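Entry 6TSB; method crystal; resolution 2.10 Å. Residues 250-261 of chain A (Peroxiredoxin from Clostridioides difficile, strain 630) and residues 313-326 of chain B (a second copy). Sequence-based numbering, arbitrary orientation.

Chain A 250-261: PSEKILLGIPFY
Chain B 313-326: SIFLKTQYVLRNCL

Chain A supplies a short 3-10 segment, 251-253, followed by strand 254-259; chain B supplies the last part of a helix, 313-323, and a tail. Strand and helix axes run antiparallel (174° between N-to-C directions) and approach to 9.7 Å. Register is fixed by CA pairs: Glu252(A) CA to Leu326(B) CA 4.4 Å, Leu256(A) CA to Val321(B) CA 7.2 Å, Ile258(A) CA to Ile314(B) CA 7.6 Å. The backbones are thus nearest at the tail, and side chains fill the wider gap beyond it. Together the stretches bury 567 Å².

Backbone geometry defines each element. Ile254(A) to Ile258(A) have phi from -84° to -115° and psi from 124° to 131°, with Pro259(A) at -78/134. The 3-10 segment is closed by Ile254(A) N, the first strand residue, donating to Ser251(A) O at 2.9 Å. The helix keeps i to i+4 bonds up to Asn324(B) N to Tyr320(B) O, 3.0 Å. Asn324(B) (-93/12) leaves helical values, Cys325(B) turns to positive phi (52/43), and Leu326(B) is extended (-78/170), its N donating to Val321(B) O at 3.0 Å. This turn brings the tail against the 3-10 segment.

Polar contacts concentrate there. Ser251(A), chi1 p, has CB toward chain B, and its OG donates to Cys325(B) O at 2.8 Å, the one direct hydrogen bond across the contact. Glu252(A) N lies 3.3 Å from the same Cys325(B) O, but the angle is too poor for a bond. Leu326(B) CA approaches Ser251(A) O at 3.3 Å with 155° at the hydrogen, a CA-H...O contact. One water joins the stretches farther along, donating to Gly257(A) O at 2.7 Å and accepting from Lys317(B) NZ at 2.9 Å; Lys317(B), with chi1 m and chi2 to chi4 all t, is extended enough to reach it.

Apolar packing follows the alternation of the strand: Leu256(A) and Ile258(A) point CB toward the helix, whereas the CA-to-CB bond of Leu255(A) points away, though the end of its side chain comes nearer. Leu256(A) (t,t) places CB 3.8 Å from Val321(B) CG2 (chi1 t), and CD1 4.1 Å from both Tyr320(B) CD1 and Leu326(B) CD1. The Tyr320(B) ring (chi1 t, chi2 -77°) meets that methyl obliquely. Leucine CD2 of Leu256(A) lies 4.2 Å from Lys317(B) CG, so the lysine's aliphatic part joins the packing. Leu326(B) (m,t) also sets CD1 4.3 Å from Ile254(A) CG2 (m,t). Toward the strand's C-terminal end, Ile258(A) CG2 meets Ile314(B) CG1 at 4.1 Å, both residues m,t, and Phe260(A) CE1 (chi1 m, chi2 6°) lies 4.4 Å from Ile314(B) CD1.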

# COMPACT_ATOMS: atom_id res chain seq x y z
N PRO A 250 -17.74 -31.62 2.23
CA PRO A 250 -16.81 -31.67 1.11
C PRO A 250 -16.31 -30.25 0.78
O PRO A 250 -17.06 -29.27 0.96
CB PRO A 250 -17.63 -32.20 -0.07
CG PRO A 250 -18.83 -32.87 0.54
CD PRO A 250 -19.03 -32.25 1.91
N SER A 251 -15.07 -30.14 0.31
CA SER A 251 -14.44 -28.83 0.10
C SER A 251 -15.22 -28.07 -1.01
O SER A 251 -15.49 -26.89 -0.80
CB SER A 251 -12.96 -28.97 -0.16
OG SER A 251 -12.73 -29.68 -1.38
N GLU A 252 -15.57 -28.77 -2.10
CA GLU A 252 -16.23 -28.31 -3.35
C GLU A 252 -17.61 -27.69 -3.11
O GLU A 252 -18.20 -27.24 -4.10
CB GLU A 252 -16.63 -29.46 -4.30
CG GLU A 252 -15.68 -30.62 -4.41
CD GLU A 252 -15.83 -31.72 -3.37
OE1 GLU A 252 -16.66 -32.65 -3.59
OE2 GLU A 252 -15.09 -31.66 -2.35
N LYS A 253 -18.20 -27.90 -1.92
CA LYS A 253 -19.56 -27.43 -1.58
C LYS A 253 -19.42 -26.20 -0.68
O LYS A 253 -20.43 -25.55 -0.44
CB LYS A 253 -20.39 -28.55 -0.91
CG LYS A 253 -20.86 -29.68 -1.84
CD LYS A 253 -21.93 -30.59 -1.24
CE LYS A 253 -22.48 -31.62 -2.20
NZ LYS A 253 -23.50 -32.50 -1.57
N ILE A 254 -18.20 -25.87 -0.24
CA ILE A 254 -17.98 -24.65 0.57
C ILE A 254 -17.82 -23.43 -0.34
O ILE A 254 -16.91 -23.45 -1.18
CB ILE A 254 -16.78 -24.77 1.49
CG1 ILE A 254 -16.89 -26.04 2.34
CG2 ILE A 254 -16.67 -23.47 2.29
CD1 ILE A 254 -16.03 -26.04 3.57
N LEU A 255 -18.64 -22.39 -0.11
CA LEU A 255 -18.49 -21.07 -0.78
C LEU A 255 -17.93 -20.10 0.23
O LEU A 255 -18.55 -19.97 1.31
CB LEU A 255 -19.85 -20.57 -1.25
CG LEU A 255 -20.49 -21.38 -2.37
CD1 LEU A 255 -21.62 -20.57 -3.01
CD2 LEU A 255 -19.46 -21.80 -3.40
N LEU A 256 -16.80 -19.47 -0.10
CA LEU A 256 -16.12 -18.57 0.86
C LEU A 256 -16.76 -17.19 0.73
O LEU A 256 -16.84 -16.67 -0.39
CB LEU A 256 -14.61 -18.54 0.56
CG LEU A 256 -13.74 -18.00 1.71
CD1 LEU A 256 -12.34 -18.58 1.64
CD2 LEU A 256 -13.70 -16.49 1.74
N GLY A 257 -17.19 -16.65 1.86
CA GLY A 257 -17.91 -15.37 1.93
C GLY A 257 -16.96 -14.24 2.23
O GLY A 257 -16.18 -14.38 3.21
N ILE A 258 -17.03 -13.18 1.42
CA ILE A 258 -16.23 -11.93 1.60
C ILE A 258 -17.19 -10.78 1.90
O ILE A 258 -18.14 -10.56 1.15
CB ILE A 258 -15.41 -11.66 0.33
CG1 ILE A 258 -14.61 -12.91 -0.07
CG2 ILE A 258 -14.53 -10.42 0.49
CD1 ILE A 258 -14.03 -12.84 -1.44
N PRO A 259 -16.91 -9.97 2.94
CA PRO A 259 -17.69 -8.76 3.22
C PRO A 259 -17.29 -7.61 2.29
O PRO A 259 -16.09 -7.42 2.12
CB PRO A 259 -17.28 -8.41 4.66
CG PRO A 259 -15.85 -8.86 4.74
CD PRO A 259 -15.79 -10.12 3.88
N PHE A 260 -18.27 -6.91 1.71
CA PHE A 260 -18.08 -5.69 0.88
C PHE A 260 -18.43 -4.50 1.76
O PHE A 260 -18.90 -3.49 1.26
CB PHE A 260 -18.92 -5.75 -0.38
CG PHE A 260 -18.36 -6.62 -1.47
CD1 PHE A 260 -17.25 -7.42 -1.27
CD2 PHE A 260 -18.99 -6.69 -2.70
CE1 PHE A 260 -16.76 -8.22 -2.30
CE2 PHE A 260 -18.50 -7.48 -3.73
CZ PHE A 260 -17.38 -8.24 -3.52
N TYR A 261 -18.23 -4.66 3.05
CA TYR A 261 -18.36 -3.58 4.05
C TYR A 261 -17.15 -3.68 4.97
O TYR A 261 -16.47 -4.71 4.91
CB TYR A 261 -19.64 -3.71 4.88
CG TYR A 261 -19.79 -5.01 5.64
CD1 TYR A 261 -20.26 -6.15 5.01
CD2 TYR A 261 -19.51 -5.09 6.99
CE1 TYR A 261 -20.40 -7.35 5.69
CE2 TYR A 261 -19.67 -6.26 7.70
CZ TYR A 261 -20.10 -7.40 7.04
OH TYR A 261 -20.26 -8.58 7.69
N SER B 313 -6.48 -8.56 -0.34
CA SER B 313 -7.10 -9.61 0.52
C SER B 313 -8.18 -10.39 -0.26
O SER B 313 -8.33 -11.58 0.04
CB SER B 313 -7.57 -9.06 1.85
OG SER B 313 -8.75 -8.30 1.69
N ILE B 314 -8.80 -9.84 -1.32
CA ILE B 314 -9.74 -10.63 -2.19
C ILE B 314 -8.96 -11.54 -3.14
O ILE B 314 -9.44 -12.67 -3.45
CB ILE B 314 -10.69 -9.74 -3.00
CG1 ILE B 314 -11.66 -8.98 -2.09
CG2 ILE B 314 -11.42 -10.53 -4.07
CD1 ILE B 314 -12.40 -7.88 -2.77
N PHE B 315 -7.83 -11.06 -3.66
CA PHE B 315 -6.93 -11.91 -4.49
C PHE B 315 -6.44 -13.11 -3.66
O PHE B 315 -6.52 -14.25 -4.13
CB PHE B 315 -5.77 -11.08 -5.02
CG PHE B 315 -4.65 -11.91 -5.59
CD1 PHE B 315 -4.76 -12.44 -6.86
CD2 PHE B 315 -3.52 -12.17 -4.83
CE1 PHE B 315 -3.73 -13.21 -7.39
CE2 PHE B 315 -2.49 -12.94 -5.35
CZ PHE B 315 -2.60 -13.46 -6.63
N LEU B 316 -6.03 -12.86 -2.41
CA LEU B 316 -5.51 -13.87 -1.46
C LEU B 316 -6.62 -14.86 -1.04
O LEU B 316 -6.36 -16.09 -1.12
CB LEU B 316 -4.90 -13.12 -0.27
CG LEU B 316 -3.61 -12.35 -0.59
CD1 LEU B 316 -2.97 -11.79 0.68
CD2 LEU B 316 -2.62 -13.23 -1.34
N LYS B 317 -7.82 -14.37 -0.70
CA LYS B 317 -9.02 -15.22 -0.43
C LYS B 317 -9.35 -16.07 -1.66
O LYS B 317 -9.57 -17.27 -1.46
CB LYS B 317 -10.19 -14.37 0.07
CG LYS B 317 -10.16 -14.20 1.58
CD LYS B 317 -10.92 -13.01 2.15
CE LYS B 317 -10.49 -12.78 3.58
NZ LYS B 317 -11.47 -11.96 4.32
N THR B 318 -9.37 -15.50 -2.87
CA THR B 318 -9.73 -16.27 -4.09
C THR B 318 -8.62 -17.28 -4.43
O THR B 318 -8.93 -18.34 -5.05
CB THR B 318 -10.03 -15.35 -5.29
OG1 THR B 318 -8.99 -14.38 -5.47
CG2 THR B 318 -11.36 -14.63 -5.16
N GLN B 319 -7.37 -16.97 -4.06
CA GLN B 319 -6.24 -17.95 -4.15
C GLN B 319 -6.57 -19.15 -3.26
O GLN B 319 -6.53 -20.29 -3.75
CB GLN B 319 -4.89 -17.35 -3.74
CG GLN B 319 -4.24 -16.44 -4.79
CD GLN B 319 -3.95 -17.18 -6.07
OE1 GLN B 319 -4.67 -17.04 -7.06
NE2 GLN B 319 -2.91 -18.01 -6.05
N TYR B 320 -6.89 -18.90 -1.99
CA TYR B 320 -7.24 -19.91 -0.97
C TYR B 320 -8.33 -20.82 -1.55
O TYR B 320 -8.26 -22.03 -1.35
CB TYR B 320 -7.61 -19.24 0.35
CG TYR B 320 -7.81 -20.17 1.51
CD1 TYR B 320 -8.97 -20.93 1.65
CD2 TYR B 320 -6.83 -20.29 2.49
CE1 TYR B 320 -9.14 -21.78 2.74
CE2 TYR B 320 -6.99 -21.13 3.59
CZ TYR B 320 -8.15 -21.87 3.72
OH TYR B 320 -8.27 -22.69 4.81
N VAL B 321 -9.29 -20.25 -2.27
CA VAL B 321 -10.43 -21.02 -2.84
C VAL B 321 -9.84 -22.03 -3.83
O VAL B 321 -10.29 -23.21 -3.89
CB VAL B 321 -11.48 -20.08 -3.48
CG1 VAL B 321 -12.36 -20.79 -4.50
CG2 VAL B 321 -12.36 -19.42 -2.43
N LEU B 322 -8.92 -21.56 -4.65
CA LEU B 322 -8.40 -22.35 -5.79
C LEU B 322 -7.38 -23.37 -5.26
O LEU B 322 -7.35 -24.47 -5.76
CB LEU B 322 -7.80 -21.38 -6.80
CG LEU B 322 -8.81 -20.50 -7.54
CD1 LEU B 322 -8.14 -19.22 -8.01
CD2 LEU B 322 -9.42 -21.27 -8.72
N ARG B 323 -6.56 -23.00 -4.28
CA ARG B 323 -5.49 -23.92 -3.83
C ARG B 323 -6.20 -25.02 -3.03
O ARG B 323 -5.90 -26.20 -3.34
CB ARG B 323 -4.29 -23.17 -3.21
CG ARG B 323 -4.10 -23.27 -1.71
CD ARG B 323 -2.77 -22.66 -1.27
NE ARG B 323 -2.67 -21.23 -1.59
CZ ARG B 323 -3.09 -20.22 -0.82
NH1 ARG B 323 -2.98 -18.98 -1.25
NH2 ARG B 323 -3.61 -20.45 0.38
N ASN B 324 -7.24 -24.68 -2.25
CA ASN B 324 -7.94 -25.59 -1.30
C ASN B 324 -9.17 -26.31 -1.88
O ASN B 324 -9.89 -27.00 -1.08
CB ASN B 324 -8.26 -24.83 -0.03
CG ASN B 324 -7.00 -24.52 0.73
OD1 ASN B 324 -6.57 -23.37 0.78
ND2 ASN B 324 -6.41 -25.54 1.35
N CYS B 325 -9.39 -26.26 -3.21
CA CYS B 325 -10.49 -26.97 -3.92
C CYS B 325 -11.86 -26.66 -3.30
O CYS B 325 -12.69 -27.59 -3.18
CB CYS B 325 -10.16 -28.45 -3.97
SG CYS B 325 -8.63 -28.76 -4.91
N LEU B 326 -12.13 -25.39 -2.94
CA LEU B 326 -13.48 -24.95 -2.48
C LEU B 326 -14.43 -24.77 -3.67
O LEU B 326 -14.01 -24.83 -4.84
CB LEU B 326 -13.38 -23.65 -1.67
CG LEU B 326 -12.45 -23.62 -0.45
CD1 LEU B 326 -12.86 -22.49 0.49
CD2 LEU B 326 -12.40 -24.93 0.31
O HOH W 1 -13.95 -13.48 4.43